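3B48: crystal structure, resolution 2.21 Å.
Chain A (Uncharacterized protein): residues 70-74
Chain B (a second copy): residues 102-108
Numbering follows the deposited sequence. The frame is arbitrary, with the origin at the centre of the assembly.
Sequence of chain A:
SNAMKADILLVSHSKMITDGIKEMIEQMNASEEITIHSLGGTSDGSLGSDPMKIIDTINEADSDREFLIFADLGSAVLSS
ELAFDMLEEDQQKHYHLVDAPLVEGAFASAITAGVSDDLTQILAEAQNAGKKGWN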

# COMPACT_ATOMS: atom_id res chain seq x y z
N PHE A 70 -1.26 -10.37 -3.90
CA PHE A 70 -1.60 -9.13 -3.18
C PHE A 70 -2.09 -8.09 -4.17
O PHE A 70 -1.48 -7.91 -5.20
CB PHE A 70 -0.38 -8.60 -2.42
CG PHE A 70 0.11 -9.52 -1.35
CD1 PHE A 70 -0.39 -9.43 -0.05
CD2 PHE A 70 1.06 -10.51 -1.65
CE1 PHE A 70 0.08 -10.28 0.94
CE2 PHE A 70 1.52 -11.39 -0.66
CZ PHE A 70 1.04 -11.27 0.63
N ALA A 71 -3.22 -7.47 -3.86
CA ALA A 71 -3.84 -6.42 -4.67
C ALA A 71 -4.19 -5.23 -3.80
O ALA A 71 -4.22 -5.35 -2.58
CB ALA A 71 -5.11 -6.96 -5.34
N ASP A 72 -4.47 -4.08 -4.40
CA ASP A 72 -4.90 -2.93 -3.61
C ASP A 72 -6.39 -2.61 -3.71
O ASP A 72 -7.12 -2.86 -2.76
CB ASP A 72 -4.04 -1.66 -3.84
CG ASP A 72 -3.76 -1.38 -5.31
OD1 ASP A 72 -4.48 -1.92 -6.19
OD2 ASP A 72 -2.81 -0.61 -5.59
N LEU A 73 -6.81 -2.08 -4.84
CA LEU A 73 -8.16 -1.55 -4.96
C LEU A 73 -9.07 -2.48 -5.76
O LEU A 73 -8.65 -3.58 -6.12
CB LEU A 73 -8.12 -0.11 -5.50
CG LEU A 73 -7.16 0.86 -4.76
CD1 LEU A 73 -7.21 2.20 -5.44
CD2 LEU A 73 -7.42 1.01 -3.23
N GLY A 74 -10.31 -2.05 -6.00
CA GLY A 74 -11.35 -2.94 -6.51
C GLY A 74 -11.08 -3.57 -7.86
O GLY A 74 -11.40 -4.74 -8.08
N LEU B 102 -1.26 1.86 4.04
CA LEU B 102 -0.83 2.98 3.25
C LEU B 102 -1.67 3.25 1.97
O LEU B 102 -2.26 4.34 1.84
CB LEU B 102 0.68 2.85 2.93
CG LEU B 102 1.28 3.96 2.08
CD1 LEU B 102 1.22 5.38 2.74
CD2 LEU B 102 2.69 3.64 1.65
N VAL B 103 -1.69 2.29 1.03
CA VAL B 103 -2.42 2.48 -0.23
C VAL B 103 -3.94 2.57 0.00
O VAL B 103 -4.59 3.58 -0.34
CB VAL B 103 -2.11 1.35 -1.29
CG1 VAL B 103 -2.93 1.59 -2.59
CG2 VAL B 103 -0.61 1.29 -1.60
N GLU B 104 -4.48 1.52 0.61
CA GLU B 104 -5.90 1.39 0.82
C GLU B 104 -6.49 2.40 1.79
O GLU B 104 -7.55 2.92 1.53
CB GLU B 104 -6.27 -0.05 1.21
CG GLU B 104 -5.83 -1.11 0.17
CD GLU B 104 -4.42 -1.69 0.45
OE1 GLU B 104 -3.60 -1.07 1.17
OE2 GLU B 104 -4.14 -2.79 -0.05
N GLY B 105 -5.81 2.68 2.90
CA GLY B 105 -6.24 3.77 3.80
C GLY B 105 -6.34 5.11 3.09
O GLY B 105 -7.40 5.77 3.12
N ALA B 106 -5.26 5.51 2.42
CA ALA B 106 -5.23 6.81 1.71
C ALA B 106 -6.36 6.94 0.67
O ALA B 106 -7.03 7.99 0.57
CB ALA B 106 -3.86 7.01 1.07
N PHE B 107 -6.57 5.88 -0.11
CA PHE B 107 -7.56 5.90 -1.17
C PHE B 107 -8.93 6.05 -0.53
O PHE B 107 -9.74 6.84 -1.01
CB PHE B 107 -7.49 4.65 -2.08
CG PHE B 107 -8.68 4.51 -3.02
CD1 PHE B 107 -8.71 5.19 -4.25
CD2 PHE B 107 -9.78 3.75 -2.66
CE1 PHE B 107 -9.82 5.10 -5.09
CE2 PHE B 107 -10.89 3.63 -3.53
CZ PHE B 107 -10.89 4.31 -4.74
N ALA B 108 -9.18 5.27 0.52
CA ALA B 108 -10.42 5.37 1.30
C ALA B 108 -10.60 6.78 1.90
O ALA B 108 -11.64 7.41 1.70
CB ALA B 108 -10.46 4.32 2.37

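How does the strand of chain A approach the helix of chain B? F70(A) takes no part, since its side chain comes no nearer than 7.3 Å to the other stretch. A71(A) enters through its backbone: its CA-to-CB bond points away from the helix, while its carbonyl O lies 3.6 Å from OE2 of E104(B). Both atoms are oxygens, and no hydrogen bond joins them; OE2 of E104(B) finds its hydrogen-bonding partner elsewhere in the structure.

What does D72(A) do where the two backbones run nearest? Its CA pairs with the CA of E104(B) at 6.3 Å, and its CA-to-CB bond points toward the helix. CB of D72(A) rests 3.7 Å from CG1 of V103(B), so the carbon part of an acidic side chain packs against a valine methyl. The CA of D72(A) also lies 3.6 Å from OE2 of E104(B). The CA-to-CB bond of E104(B) points sideways relative to the chain A stretch, yet the end of the side chain comes nearer, with chi2 at 91°, between the usual wells.

How do the two buried acidic residues sit beside each other? OD1 and OD2 of D72(A) are both hydrogen-bonded, and OE2 of E104(B) is bonded elsewhere in the structure. OD1 of D72(A) accepts a hydrogen bond of 2.7 Å from the backbone N of L73(A), with an N-H...O angle of 146°, which ties the side chain to the backbone of the next residue. OD2 of D72(A) is bonded elsewhere in the structure. D72(A) presents carbon to OE2 of E104(B) at closest range, and their nearest side-chain atoms, CB of D72(A) and OE2 of E104(B), are 4.0 Å apart.

Where is the contact most extensive on the chain A side? L73(A), at the N-cap position right before a helix, has the largest area covered by the other stretch. Its side chain, with chi1 in m and chi2 in t, reaches F107(B), one helical turn beyond V103(B); the backbone hydrogen bond from N of F107(B) to O of V103(B), 3.0 Å long, links those two levels. CD1 of L73(A) lies 3.6 Å from CD1 of F107(B) and 3.8 Å from the ring centroid of F107(B), 20° off the ring normal. The methyl thus sits over the ring face in a CH-pi contact. CD2 of L73(A) passes 4.3 Å from CG of E104(B), a looser apolar approach. G74(A) takes no part, and with no hydrogen bonds across the two stretches, packing dominates their meeting.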